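Local coordinates for single-strand DNA-binding protein (PDB 3BTP), which binds single-stranded but not double-stranded DNA, whatever its sequence, and mediates nuclear uptake of the single-stranded T-DNA in plant transformation by Agrobacterium, at residues A[184-187]-A[188-192]; A[322-325]-A[326-329]; A[416-419]-A[420-424]; A[460-463]-A[464-468]. All coordinates share one frame; numbering follows the deposited sequence.

Interaction 1 of 4, residues A[184-187]-A[188-192]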
ATOM      1  N   PRO A 184       9.316  19.586  22.125  1.00 63.71           N
ATOM      2  CA  PRO A 184       9.274  18.787  20.897  1.00 63.04           C
ATOM      3  C   PRO A 184      10.636  18.077  20.901  1.00 62.92           C
ATOM      4  O   PRO A 184      10.986  17.571  21.977  1.00 63.31           O
ATOM      5  CB  PRO A 184       9.181  19.841  19.779  1.00 63.17           C
ATOM      6  CG  PRO A 184       9.954  20.952  20.268  1.00 63.54           C
ATOM      7  CD  PRO A 184       9.850  20.928  21.809  1.00 63.88           C
ATOM      8  N   ARG A 185      11.374  18.031  19.768  1.00 61.88           N
ATOM      9  CA  ARG A 185      12.792  17.538  19.682  1.00 60.79           C
ATOM     10  C   ARG A 185      13.290  16.445  20.646  1.00 58.94           C
ATOM     11  O   ARG A 185      14.122  15.573  20.263  1.00 58.77           O
ATOM     12  CB  ARG A 185      13.814  18.668  19.732  1.00 61.22           C
ATOM     13  CG  ARG A 185      15.240  18.094  19.844  1.00 63.79           C
ATOM     14  CD  ARG A 185      16.330  19.113  20.124  1.00 69.86           C
ATOM     15  NE  ARG A 185      16.519  20.064  19.014  1.00 72.88           N
ATOM     16  CZ  ARG A 185      17.662  20.707  18.743  1.00 73.70           C
ATOM     17  NH1 ARG A 185      18.745  20.487  19.481  1.00 73.60           N
ATOM     18  NH2 ARG A 185      17.729  21.562  17.720  1.00 73.02           N
ATOM     19  N   GLU A 186      12.867  16.537  21.907  1.00 56.23           N
ATOM     20  CA  GLU A 186      12.882  15.380  22.796  1.00 54.15           C
ATOM     21  C   GLU A 186      11.858  14.432  22.223  1.00 51.46           C
ATOM     22  O   GLU A 186      11.846  13.271  22.538  1.00 50.43           O
ATOM     23  CB  GLU A 186      12.491  15.757  24.221  1.00 53.98           C
ATOM     24  CG  GLU A 186      13.636  15.854  25.111  1.00 55.57           C
ATOM     25  CD  GLU A 186      14.231  14.496  25.472  1.00 60.20           C
ATOM     26  OE1 GLU A 186      13.477  13.549  25.827  1.00 58.74           O
ATOM     27  OE2 GLU A 186      15.485  14.401  25.440  1.00 63.24           O
ATOM     28  N   GLN A 187      11.009  14.987  21.374  1.00 49.50           N
ATOM     29  CA  GLN A 187      10.001  14.268  20.668  1.00 48.86           C
ATOM     30  C   GLN A 187      10.677  13.286  19.717  1.00 47.52           C
ATOM     31  O   GLN A 187      10.394  12.084  19.797  1.00 47.56           O
ATOM     32  CB  GLN A 187       9.138  15.232  19.883  1.00 48.71           C
ATOM     33  CG  GLN A 187       7.706  14.735  19.663  1.00 51.48           C
ATOM     34  CD  GLN A 187       6.697  15.890  19.721  1.00 50.59           C
ATOM     35  OE1 GLN A 187       6.470  16.501  20.787  1.00 51.35           O
ATOM     36  NE2 GLN A 187       6.118  16.199  18.590  1.00 43.35           N
ATOM     37  N   SER A 188      11.556  13.820  18.857  1.00 44.89           N
ATOM     38  CA  SER A 188      12.397  13.062  17.961  1.00 44.23           C
ATOM     39  C   SER A 188      13.282  12.095  18.728  1.00 43.05           C
ATOM     40  O   SER A 188      13.334  10.918  18.386  1.00 42.16           O
ATOM     41  CB  SER A 188      13.306  13.991  17.172  1.00 44.69           C
ATOM     42  OG  SER A 188      12.620  14.634  16.131  1.00 45.62           O
ATOM     43  N   LYS A 189      13.967  12.597  19.762  1.00 42.31           N
ATOM     44  CA  LYS A 189      14.796  11.747  20.625  1.00 41.02           C
ATOM     45  C   LYS A 189      14.056  10.503  21.119  1.00 39.15           C
ATOM     46  O   LYS A 189      14.595   9.412  21.035  1.00 39.63           O
ATOM     47  CB  LYS A 189      15.404  12.522  21.814  1.00 42.38           C
ATOM     48  CG  LYS A 189      16.410  11.665  22.614  1.00 43.42           C
ATOM     49  CD  LYS A 189      17.331  12.469  23.491  1.00 47.36           C
ATOM     50  CE  LYS A 189      18.676  11.692  23.784  1.00 49.36           C
ATOM     51  NZ  LYS A 189      18.666  10.821  25.034  1.00 47.77           N
ATOM     52  N   GLN A 190      12.834  10.663  21.613  1.00 37.78           N
ATOM     53  CA  GLN A 190      12.109   9.563  22.291  1.00 37.21           C
ATOM     54  C   GLN A 190      11.487   8.595  21.269  1.00 35.44           C
ATOM     55  O   GLN A 190      11.439   7.373  21.491  1.00 34.40           O
ATOM     56  CB  GLN A 190      11.026  10.075  23.270  1.00 37.99           C
ATOM     57  CG  GLN A 190      11.497  11.113  24.314  1.00 40.95           C
ATOM     58  CD  GLN A 190      11.199  10.760  25.809  1.00 47.92           C
ATOM     59  OE1 GLN A 190      11.761  11.397  26.709  1.00 51.06           O
ATOM     60  NE2 GLN A 190      10.322   9.773  26.072  1.00 47.56           N
ATOM     61  N   CYS A 191      11.001   9.154  20.169  1.00 33.76           N
ATOM     62  CA  CYS A 191      10.592   8.337  19.030  1.00 34.03           C
ATOM     63  C   CYS A 191      11.726   7.426  18.550  1.00 31.76           C
ATOM     64  O   CYS A 191      11.522   6.229  18.385  1.00 30.07           O
ATOM     65  CB  CYS A 191      10.109   9.233  17.890  1.00 34.21           C
ATOM     66  SG  CYS A 191       8.427   9.807  18.163  1.00 39.69           S
ATOM     67  N   PHE A 192      12.918   8.003  18.363  1.00 30.96           N
ATOM     68  CA  PHE A 192      14.112   7.244  17.965  1.00 31.32           C
ATOM     69  C   PHE A 192      14.498   6.121  18.985  1.00 31.53           C
ATOM     70  O   PHE A 192      14.769   4.949  18.609  1.00 30.71           O
ATOM     71  CB  PHE A 192      15.290   8.205  17.662  1.00 31.01           C
ATOM     72  CG  PHE A 192      16.547   7.497  17.335  1.00 32.00           C
ATOM     73  CD1 PHE A 192      16.751   6.965  16.075  1.00 31.02           C
ATOM     74  CD2 PHE A 192      17.535   7.304  18.326  1.00 32.82           C
ATOM     75  CE1 PHE A 192      17.923   6.247  15.789  1.00 30.52           C
ATOM     76  CE2 PHE A 192      18.679   6.622  18.053  1.00 30.52           C
ATOM     77  CZ  PHE A 192      18.872   6.103  16.746  1.00 32.26           C
TER

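Interaction 2 of 4, residues A[322-325]-A[326-329]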
ATOM      1  N   SER A 322      -3.515  -5.502  -5.144  1.00 21.03           N
ATOM      2  CA  SER A 322      -4.572  -5.291  -4.097  1.00 19.83           C
ATOM      3  C   SER A 322      -4.752  -3.811  -3.725  1.00 21.49           C
ATOM      4  O   SER A 322      -5.809  -3.416  -3.244  1.00 22.92           O
ATOM      5  CB  SER A 322      -4.271  -6.094  -2.796  1.00 20.29           C
ATOM      6  OG  SER A 322      -3.271  -5.455  -1.984  1.00 20.71           O
ATOM      7  N   TRP A 323      -3.701  -2.993  -3.833  1.00 21.33           N
ATOM      8  CA  TRP A 323      -3.832  -1.558  -3.584  1.00 22.09           C
ATOM      9  C   TRP A 323      -4.630  -0.862  -4.725  1.00 24.16           C
ATOM     10  O   TRP A 323      -5.587  -0.094  -4.458  1.00 24.38           O
ATOM     11  CB  TRP A 323      -2.453  -0.917  -3.402  1.00 20.86           C
ATOM     12  CG  TRP A 323      -2.532   0.575  -3.137  1.00 21.16           C
ATOM     13  CD1 TRP A 323      -2.490   1.583  -4.065  1.00 17.94           C
ATOM     14  CD2 TRP A 323      -2.670   1.215  -1.851  1.00 18.14           C
ATOM     15  NE1 TRP A 323      -2.590   2.797  -3.440  1.00 22.01           N
ATOM     16  CE2 TRP A 323      -2.698   2.606  -2.086  1.00 18.23           C
ATOM     17  CE3 TRP A 323      -2.713   0.739  -0.535  1.00 19.09           C
ATOM     18  CZ2 TRP A 323      -2.778   3.527  -1.068  1.00 20.51           C
ATOM     19  CZ3 TRP A 323      -2.849   1.639   0.494  1.00 19.54           C
ATOM     20  CH2 TRP A 323      -2.883   3.030   0.230  1.00 20.08           C
ATOM     21  N   GLU A 324      -4.271  -1.150  -5.988  1.00 26.04           N
ATOM     22  CA  GLU A 324      -4.974  -0.595  -7.159  1.00 28.01           C
ATOM     23  C   GLU A 324      -4.720  -1.573  -8.270  1.00 27.05           C
ATOM     24  O   GLU A 324      -3.562  -1.760  -8.633  1.00 26.95           O
ATOM     25  CB  GLU A 324      -4.387   0.798  -7.592  1.00 27.86           C
ATOM     26  CG  GLU A 324      -5.088   1.544  -8.880  1.00 29.66           C
ATOM     27  CD  GLU A 324      -4.088   2.474  -9.774  1.00 34.66           C
ATOM     28  OE1 GLU A 324      -3.520   3.475  -9.221  1.00 34.72           O
ATOM     29  OE2 GLU A 324      -3.835   2.162 -11.022  1.00 41.40           O
ATOM     30  N   ARG A 325      -5.760  -2.131  -8.868  1.00 26.70           N
ATOM     31  CA  ARG A 325      -5.585  -3.003 -10.026  1.00 29.23           C
ATOM     32  C   ARG A 325      -4.839  -2.292 -11.133  1.00 27.91           C
ATOM     33  O   ARG A 325      -5.093  -1.139 -11.372  1.00 28.29           O
ATOM     34  CB  ARG A 325      -6.934  -3.495 -10.524  1.00 30.42           C
ATOM     35  CG  ARG A 325      -7.491  -4.586  -9.653  1.00 36.98           C
ATOM     36  CD  ARG A 325      -7.849  -4.103  -8.147  1.00 50.46           C
ATOM     37  NE  ARG A 325      -7.876  -5.226  -7.171  1.00 53.38           N
ATOM     38  CZ  ARG A 325      -7.487  -6.468  -7.486  1.00 56.18           C
ATOM     39  NH1 ARG A 325      -6.993  -6.725  -8.702  1.00 52.67           N
ATOM     40  NH2 ARG A 325      -7.545  -7.445  -6.586  1.00 58.82           N
ATOM     41  N   GLY A 326      -3.842  -2.958 -11.720  1.00 27.90           N
ATOM     42  CA  GLY A 326      -2.959  -2.392 -12.735  1.00 25.76           C
ATOM     43  C   GLY A 326      -1.741  -1.599 -12.268  1.00 25.83           C
ATOM     44  O   GLY A 326      -0.893  -1.223 -13.114  1.00 26.32           O
ATOM     45  N   SER A 327      -1.619  -1.363 -10.963  1.00 24.04           N
ATOM     46  CA  SER A 327      -0.408  -0.719 -10.322  1.00 24.83           C
ATOM     47  C   SER A 327       0.907  -1.434 -10.580  1.00 23.16           C
ATOM     48  O   SER A 327       1.955  -0.803 -10.666  1.00 22.71           O
ATOM     49  CB  SER A 327      -0.528  -0.812  -8.776  1.00 25.27           C
ATOM     50  OG  SER A 327      -1.448   0.066  -8.310  1.00 30.30           O
ATOM     51  N   ALA A 328       0.856  -2.770 -10.542  1.00 22.22           N
ATOM     52  CA  ALA A 328       2.041  -3.587 -10.763  1.00 22.69           C
ATOM     53  C   ALA A 328       2.538  -3.300 -12.178  1.00 23.12           C
ATOM     54  O   ALA A 328       3.751  -3.115 -12.422  1.00 23.71           O
ATOM     55  CB  ALA A 328       1.714  -5.140 -10.538  1.00 19.92           C
ATOM     56  N   ASP A 329       1.578  -3.244 -13.102  1.00 25.19           N
ATOM     57  CA  ASP A 329       1.847  -2.997 -14.544  1.00 24.45           C
ATOM     58  C   ASP A 329       2.335  -1.582 -14.772  1.00 24.44           C
ATOM     59  O   ASP A 329       3.264  -1.362 -15.525  1.00 23.71           O
ATOM     60  CB  ASP A 329       0.629  -3.369 -15.446  1.00 23.89           C
ATOM     61  CG  ASP A 329       0.904  -3.088 -16.967  1.00 27.47           C
ATOM     62  OD1 ASP A 329       1.965  -3.541 -17.503  1.00 28.09           O
ATOM     63  OD2 ASP A 329       0.086  -2.398 -17.612  1.00 30.35           O
TER

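Interaction 3 of 4, residues A[416-419]-A[420-424]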
ATOM      1  N   ASP A 416     -30.621  -7.378  -7.646  1.00 26.94           N
ATOM      2  CA  ASP A 416     -29.835  -8.050  -8.697  1.00 27.45           C
ATOM      3  C   ASP A 416     -29.145  -9.312  -8.159  1.00 27.74           C
ATOM      4  O   ASP A 416     -27.909  -9.321  -7.965  1.00 24.99           O
ATOM      5  CB  ASP A 416     -28.810  -7.068  -9.278  1.00 27.27           C
ATOM      6  CG  ASP A 416     -28.094  -7.586 -10.521  1.00 30.16           C
ATOM      7  OD1 ASP A 416     -28.084  -8.831 -10.798  1.00 26.49           O
ATOM      8  OD2 ASP A 416     -27.463  -6.707 -11.197  1.00 28.88           O
ATOM      9  N   PRO A 417     -29.954 -10.387  -7.895  1.00 29.79           N
ATOM     10  CA  PRO A 417     -29.464 -11.576  -7.144  1.00 30.25           C
ATOM     11  C   PRO A 417     -28.273 -12.218  -7.795  1.00 30.70           C
ATOM     12  O   PRO A 417     -27.313 -12.610  -7.076  1.00 31.59           O
ATOM     13  CB  PRO A 417     -30.673 -12.551  -7.116  1.00 30.16           C
ATOM     14  CG  PRO A 417     -31.661 -12.007  -8.125  1.00 30.17           C
ATOM     15  CD  PRO A 417     -31.386 -10.514  -8.250  1.00 29.16           C
ATOM     16  N   GLU A 418     -28.268 -12.254  -9.135  1.00 30.95           N
ATOM     17  CA  GLU A 418     -27.117 -12.838  -9.884  1.00 31.91           C
ATOM     18  C   GLU A 418     -25.793 -12.105  -9.703  1.00 30.31           C
ATOM     19  O   GLU A 418     -24.755 -12.716  -9.510  1.00 30.45           O
ATOM     20  CB  GLU A 418     -27.408 -12.937 -11.381  1.00 31.91           C
ATOM     21  CG  GLU A 418     -28.384 -14.079 -11.738  1.00 41.75           C
ATOM     22  CD  GLU A 418     -27.901 -15.441 -11.214  1.00 52.36           C
ATOM     23  OE1 GLU A 418     -26.716 -15.796 -11.513  1.00 58.50           O
ATOM     24  OE2 GLU A 418     -28.679 -16.131 -10.478  1.00 54.53           O
ATOM     25  N   HIS A 419     -25.806 -10.788  -9.844  1.00 28.56           N
ATOM     26  CA  HIS A 419     -24.588 -10.036  -9.593  1.00 26.56           C
ATOM     27  C   HIS A 419     -24.193 -10.177  -8.093  1.00 25.60           C
ATOM     28  O   HIS A 419     -23.024 -10.290  -7.765  1.00 24.75           O
ATOM     29  CB  HIS A 419     -24.795  -8.564  -9.959  1.00 25.16           C
ATOM     30  CG  HIS A 419     -23.600  -7.726  -9.704  1.00 23.39           C
ATOM     31  ND1 HIS A 419     -22.401  -7.912 -10.374  1.00 23.94           N
ATOM     32  CD2 HIS A 419     -23.400  -6.710  -8.838  1.00 21.21           C
ATOM     33  CE1 HIS A 419     -21.523  -7.033  -9.943  1.00 21.83           C
ATOM     34  NE2 HIS A 419     -22.114  -6.279  -9.028  1.00 24.43           N
ATOM     35  N   PHE A 420     -25.170 -10.106  -7.191  1.00 25.11           N
ATOM     36  CA  PHE A 420     -24.887 -10.300  -5.752  1.00 25.74           C
ATOM     37  C   PHE A 420     -24.048 -11.543  -5.445  1.00 26.61           C
ATOM     38  O   PHE A 420     -23.083 -11.446  -4.684  1.00 26.01           O
ATOM     39  CB  PHE A 420     -26.190 -10.374  -4.942  1.00 23.65           C
ATOM     40  CG  PHE A 420     -25.994 -10.637  -3.452  1.00 21.54           C
ATOM     41  CD1 PHE A 420     -25.524  -9.629  -2.601  1.00 20.45           C
ATOM     42  CD2 PHE A 420     -26.334 -11.892  -2.892  1.00 18.43           C
ATOM     43  CE1 PHE A 420     -25.356  -9.872  -1.185  1.00 23.49           C
ATOM     44  CE2 PHE A 420     -26.176 -12.143  -1.533  1.00 17.66           C
ATOM     45  CZ  PHE A 420     -25.707 -11.131  -0.653  1.00 19.82           C
ATOM     46  N   THR A 421     -24.439 -12.692  -6.037  1.00 28.13           N
ATOM     47  CA  THR A 421     -23.803 -13.975  -5.780  1.00 29.38           C
ATOM     48  C   THR A 421     -22.411 -14.016  -6.365  1.00 29.30           C
ATOM     49  O   THR A 421     -21.507 -14.509  -5.718  1.00 28.76           O
ATOM     50  CB  THR A 421     -24.668 -15.247  -6.263  1.00 30.85           C
ATOM     51  OG1 THR A 421     -25.984 -15.185  -5.691  1.00 30.15           O
ATOM     52  CG2 THR A 421     -23.992 -16.610  -5.763  1.00 30.54           C
ATOM     53  N   GLN A 422     -22.244 -13.483  -7.575  1.00 28.97           N
ATOM     54  CA  GLN A 422     -20.910 -13.351  -8.168  1.00 28.61           C
ATOM     55  C   GLN A 422     -19.916 -12.392  -7.406  1.00 26.80           C
ATOM     56  O   GLN A 422     -18.722 -12.706  -7.192  1.00 24.57           O
ATOM     57  CB  GLN A 422     -21.095 -12.871  -9.604  1.00 29.64           C
ATOM     58  CG  GLN A 422     -21.480 -13.991 -10.564  1.00 32.49           C
ATOM     59  CD  GLN A 422     -22.308 -13.456 -11.715  1.00 38.98           C
ATOM     60  OE1 GLN A 422     -22.009 -12.386 -12.256  1.00 43.23           O
ATOM     61  NE2 GLN A 422     -23.386 -14.170 -12.065  1.00 40.76           N
ATOM     62  N   LEU A 423     -20.436 -11.231  -6.989  1.00 24.65           N
ATOM     63  CA  LEU A 423     -19.652 -10.242  -6.270  1.00 24.42           C
ATOM     64  C   LEU A 423     -19.205 -10.836  -4.936  1.00 24.80           C
ATOM     65  O   LEU A 423     -18.065 -10.680  -4.517  1.00 25.20           O
ATOM     66  CB  LEU A 423     -20.485  -9.013  -5.986  1.00 22.98           C
ATOM     67  CG  LEU A 423     -19.698  -7.895  -5.369  1.00 24.24           C
ATOM     68  CD1 LEU A 423     -20.153  -6.574  -6.053  1.00 20.96           C
ATOM     69  CD2 LEU A 423     -19.893  -7.889  -3.799  1.00 22.79           C
ATOM     70  N   MET A 424     -20.131 -11.495  -4.262  1.00 24.45           N
ATOM     71  CA  MET A 424     -19.845 -11.966  -2.906  1.00 25.89           C
ATOM     72  C   MET A 424     -18.875 -13.145  -2.940  1.00 26.74           C
ATOM     73  O   MET A 424     -17.955 -13.147  -2.165  1.00 27.49           O
ATOM     74  CB  MET A 424     -21.154 -12.229  -2.109  1.00 25.28           C
ATOM     75  CG  MET A 424     -22.066 -10.968  -2.009  1.00 21.30           C
ATOM     76  SD  MET A 424     -21.524  -9.718  -0.812  1.00 14.79           S
ATOM     77  CE  MET A 424     -22.032 -10.514   0.681  1.00 13.87           C
TER

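Interaction 4 of 4, residues A[460-463]-A[464-468]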
ATOM      1  N   ASN A 460      -9.603   2.613  -0.348  1.00 22.98           N
ATOM      2  CA  ASN A 460     -10.541   3.092   0.612  1.00 22.69           C
ATOM      3  C   ASN A 460     -11.260   4.389   0.098  1.00 23.84           C
ATOM      4  O   ASN A 460     -10.756   5.087  -0.791  1.00 23.26           O
ATOM      5  CB  ASN A 460      -9.911   3.183   2.011  1.00 22.09           C
ATOM      6  CG  ASN A 460      -8.949   4.392   2.217  1.00 23.99           C
ATOM      7  OD1 ASN A 460      -8.579   5.139   1.299  1.00 19.21           O
ATOM      8  ND2 ASN A 460      -8.600   4.595   3.465  1.00 18.32           N
ATOM      9  N   LEU A 461     -12.469   4.636   0.623  1.00 24.30           N
ATOM     10  CA  LEU A 461     -13.236   5.825   0.351  1.00 22.64           C
ATOM     11  C   LEU A 461     -13.172   6.664   1.591  1.00 23.48           C
ATOM     12  O   LEU A 461     -13.373   6.173   2.677  1.00 21.93           O
ATOM     13  CB  LEU A 461     -14.684   5.484   0.023  1.00 21.87           C
ATOM     14  CG  LEU A 461     -15.095   4.583  -1.209  1.00 23.54           C
ATOM     15  CD1 LEU A 461     -14.163   4.582  -2.389  1.00 20.55           C
ATOM     16  CD2 LEU A 461     -15.289   3.245  -0.867  1.00 23.24           C
ATOM     17  N   ARG A 462     -12.925   7.967   1.391  1.00 24.95           N
ATOM     18  CA  ARG A 462     -12.780   8.948   2.454  1.00 23.94           C
ATOM     19  C   ARG A 462     -13.786  10.099   2.313  1.00 24.85           C
ATOM     20  O   ARG A 462     -14.247  10.435   1.228  1.00 26.24           O
ATOM     21  CB  ARG A 462     -11.346   9.475   2.438  1.00 23.88           C
ATOM     22  CG  ARG A 462     -10.248   8.414   2.524  1.00 23.21           C
ATOM     23  CD  ARG A 462     -10.158   7.602   3.838  1.00 23.65           C
ATOM     24  NE  ARG A 462     -10.186   8.413   5.099  1.00 25.94           N
ATOM     25  CZ  ARG A 462      -9.081   8.936   5.659  1.00 25.67           C
ATOM     26  NH1 ARG A 462      -7.916   8.756   5.125  1.00 18.52           N
ATOM     27  NH2 ARG A 462      -9.133   9.651   6.762  1.00 25.89           N
ATOM     28  N   GLU A 463     -14.173  10.654   3.442  1.00 26.01           N
ATOM     29  CA  GLU A 463     -14.900  11.900   3.526  1.00 26.22           C
ATOM     30  C   GLU A 463     -14.048  13.043   3.006  1.00 26.81           C
ATOM     31  O   GLU A 463     -12.821  13.044   3.099  1.00 25.54           O
ATOM     32  CB  GLU A 463     -15.315  12.142   4.992  1.00 25.55           C
ATOM     33  CG  GLU A 463     -16.352  11.171   5.495  1.00 24.78           C
ATOM     34  CD  GLU A 463     -17.142  11.697   6.709  1.00 31.42           C
ATOM     35  OE1 GLU A 463     -17.282  12.968   6.770  1.00 29.95           O
ATOM     36  OE2 GLU A 463     -17.645  10.843   7.563  1.00 28.04           O
ATOM     37  N   VAL A 464     -14.711  14.038   2.445  1.00 30.05           N
ATOM     38  CA  VAL A 464     -13.964  15.157   1.829  1.00 32.53           C
ATOM     39  C   VAL A 464     -12.984  15.882   2.826  1.00 32.57           C
ATOM     40  O   VAL A 464     -11.811  16.113   2.466  1.00 33.40           O
ATOM     41  CB  VAL A 464     -14.917  16.177   1.179  1.00 31.90           C
ATOM     42  CG1 VAL A 464     -14.146  17.366   0.680  1.00 32.26           C
ATOM     43  CG2 VAL A 464     -15.759  15.530   0.079  1.00 34.56           C
ATOM     44  N   PRO A 465     -13.473  16.292   4.035  1.00 32.92           N
ATOM     45  CA  PRO A 465     -12.532  16.925   5.001  1.00 33.94           C
ATOM     46  C   PRO A 465     -11.345  16.092   5.491  1.00 35.59           C
ATOM     47  O   PRO A 465     -10.501  16.637   6.175  1.00 34.61           O
ATOM     48  CB  PRO A 465     -13.417  17.280   6.200  1.00 34.40           C
ATOM     49  CG  PRO A 465     -14.704  16.543   5.997  1.00 33.78           C
ATOM     50  CD  PRO A 465     -14.875  16.328   4.524  1.00 31.19           C
ATOM     51  N   ASP A 466     -11.287  14.800   5.147  1.00 37.29           N
ATOM     52  CA  ASP A 466     -10.160  13.952   5.475  1.00 38.45           C
ATOM     53  C   ASP A 466      -9.093  13.971   4.399  1.00 39.74           C
ATOM     54  O   ASP A 466      -8.003  13.411   4.592  1.00 40.62           O
ATOM     55  CB  ASP A 466     -10.622  12.527   5.717  1.00 38.71           C
ATOM     56  CG  ASP A 466     -10.913  12.259   7.164  1.00 41.54           C
ATOM     57  OD1 ASP A 466     -10.348  13.018   7.988  1.00 45.46           O
ATOM     58  OD2 ASP A 466     -11.671  11.297   7.491  1.00 42.76           O
ATOM     59  N   LEU A 467      -9.387  14.558   3.245  1.00 40.12           N
ATOM     60  CA  LEU A 467      -8.370  14.557   2.190  1.00 41.52           C
ATOM     61  C   LEU A 467      -7.517  15.821   2.320  1.00 43.24           C
ATOM     62  O   LEU A 467      -8.035  16.900   2.654  1.00 42.23           O
ATOM     63  CB  LEU A 467      -8.982  14.491   0.799  1.00 40.78           C
ATOM     64  CG  LEU A 467      -9.961  13.377   0.414  1.00 40.46           C
ATOM     65  CD1 LEU A 467     -10.578  13.767  -0.950  1.00 44.11           C
ATOM     66  CD2 LEU A 467      -9.244  12.087   0.326  1.00 39.50           C
ATOM     67  N   SER A 468      -6.218  15.673   2.066  1.00 46.04           N
ATOM     68  CA  SER A 468      -5.292  16.793   2.113  1.00 49.42           C
ATOM     69  C   SER A 468      -5.600  17.763   0.994  1.00 52.23           C
ATOM     70  O   SER A 468      -6.113  17.353  -0.073  1.00 51.80           O
ATOM     71  CB  SER A 468      -3.878  16.289   1.908  1.00 49.74           C
ATOM     72  OG  SER A 468      -3.646  16.053   0.535  1.00 49.86           O
TER
HETATM   73  O   HOH W   1     -12.635   9.380   5.967  1.00 18.69           O

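Interaction 1 of 4, residues A[184-187]-A[188-192]
Arg185 O accepts from Lys189 N at 3.0 Å, the first of the i to i+4 bonds that start helix 186-206. The N-H points almost straight at the oxygen (171°). Arg185 itself is the N-cap residue, its peptide preceding the first helical turn. Two residues further on, Cys191 N gives a similarly straight bond (168°) to Gln187 O at 3.0 Å. Gln187 O is also approached by Gln190 N, which makes only a weak bond at 3.4 Å. The Gln190 N-H points as well at Glu186 O, at 2.9 Å, but the position of that oxygen is less certain. Phe192 N continues the ladder to Ser188 O at 2.9 Å.

Outside the backbone, Glu186 and Lys189 run side by side in the same direction. Contact is made by the lysine methylenes: Lys189 CD lies 3.3 Å from Glu186 OE2, while Lys189 NZ stays 4.8 Å from that oxygen, so the opposite charges are near but not in contact. Lys189 holds CG anti to its backbone N (chi1 -173°), which lays its chain along the glutamate. The Gln190 side chain also passes near Glu186, but its placement is doubtful.

The helix start lies at the chain surface. Gln187 and Gln190 touch Leu182 and Leu179 of the loop just before the helix, Cys191 touches Leu171 of the loop between helices 162-167 and 173-177, and the Phe192 ring meets Phe166 of helix 162-167.

Interaction 2 of 4, residues A[322-325]-A[326-329]
The flat group at the centre of this contact is the peptide carbonyl of Glu324, whose oxygen takes two donors from Ser327: the backbone N stands tilted 33° from the carbonyl plane and the hydroxyl OG 19° from it. This is a type II beta turn from Glu324 to Ser327 linking helix 317-323 to helix 327-335. The turn bond, Ser327 N to Glu324 O, is 3.1 Å long, and the hydroxyl bond from Ser327 OG to Glu324 O is shorter at 2.8 Å. With OG anti to its own carbonyl carbon, the Ser327 hydroxyl sits beside the backbone N, which lets both donors grip one oxygen.

Gly326 takes the third turn position with phi at 85°, a value well suited to glycine, and is also the N-cap of the second helix. The new helix end is held by Glu321 from the preceding helix, whose carboxylate accepts from Gly326 N through OE1 and from Ala328 N through OE2. Around the turn, the Arg325 guanidinium forms a salt bridge with Asp372 of helix 371-377, and Asp329 bridges to both Arg340 and Arg287.

The Glu324 side chain leaves the turn beside the serine hydroxyl. Its carboxylate stays loosely near, Glu324 OE2 being 4.2 Å from Ser327 N, whereas the root of the chain presses closer, with Glu324 CB 3.1 Å from Ser327 OG.

Interaction 3 of 4, residues A[416-419]-A[420-424]
His419 lies across Leu423 one helical turn on, with Leu423 CB over one face of the imidazole and Leu423 CD1 3.6 Å from His419 NE2. Both side chains start anti to their backbone N (chi1 179° for His419), and they cross at a slant, the CD1 methyl coming near NE2 but displaced beyond the rim of the ring. The same NE2 is hydrogen-bonded to Leu399 O, which would help fix the rotation of the imidazole, and Leu412 and Arg401 also touch the His419 side chain. The backbone bond from Leu423 N to His419 O measures 2.9 Å.

Asp416 is the N-cap of helix 417-427 and directly follows helix 409-415, so a single residue makes the corner between the two helices. Its OD1 accepts from His419 N at 3.2 Å, met from above the carboxylate plane, while its carbonyl O takes Phe420 N at 3.0 Å. The same OD1 also forms a salt bridge with Arg401. Pro417 fills the first helical position, where its lack of an N-H costs no bond.

Pro417 O is gripped twice by Thr421, by N at 3.1 Å and by OG1 at 3.2 Å, the two donors coming from opposite faces of the carbonyl plane. Phe420 turns inward against Pro409, Leu412 and Glu413 of helix 409-415. Met424 CG packs on one face of the Phe420 ring, 3.6 Å above its plane and offset toward the rim.

Interaction 4 of 4, residues A[460-463]-A[464-468]
Successive bends, the sharpest at chi2 (-66°) and chi3 (-48°), curl the Arg462 side chain round so that its guanidinium meets Asp466, four residues along. The two side chains cross at about a right angle, their flat groups tilted 51° to one another. Arg462 NH2 and Asp466 OD2, 3.1 Å apart, form a salt bridge whose hydrogen bond is weak; the carboxylate does not lie flat in the guanidinium plane, and the backbone Asp466 O sits over one guanidinium face.

A water completes the link. Its O lies in plane at the guanidinium edge and accepts from Arg462 NE at 2.8 Å. The same water O accepts from Glu463 N at 3.2 Å. It donates in turn to Asp466 OD2, 2.6 Å from the water O. OD2 thus has both the arginine and the water as partners, which probably favours the charged carboxylate.

The following turn is held by backbone bonds: Asp466 N to Glu463 O, 3.1 Å, and Leu467 N to Val464 O, 3.0 Å. Leu467 CD2 closes on Arg462 CB at 4.0 Å, while Glu463 sends OE2 to Asp366 N.

Here strand 460-462 of the closed eight-stranded antiparallel barrel, running between strands 367-370 and 453-456, leads into a short 3-10 turn, with a weak salt-bridge bond and a bridging water across the junction.

Overall arrangement
All four contacts are local, made mainly between residues three or four apart, yet they fall in different places. Interactions 1, 2 and 4 are surface contacts; interaction 3 is partly buried. Interactions 1 and 3 each start a helix, with centres about 52 Å apart on opposite sides of the chain's centre; interaction 3 adds apolar packing and a carboxylate cap. Interaction 2, its centre nearest the chain centre at about 9 Å, joins two helices through a type II beta turn. Interaction 4 instead leaves a barrel strand and relies on charge and water. Interactions 2 and 4 approach to about 6 Å between nearest atoms without touching. Interaction 3 packs on strand 396-399 of that same barrel.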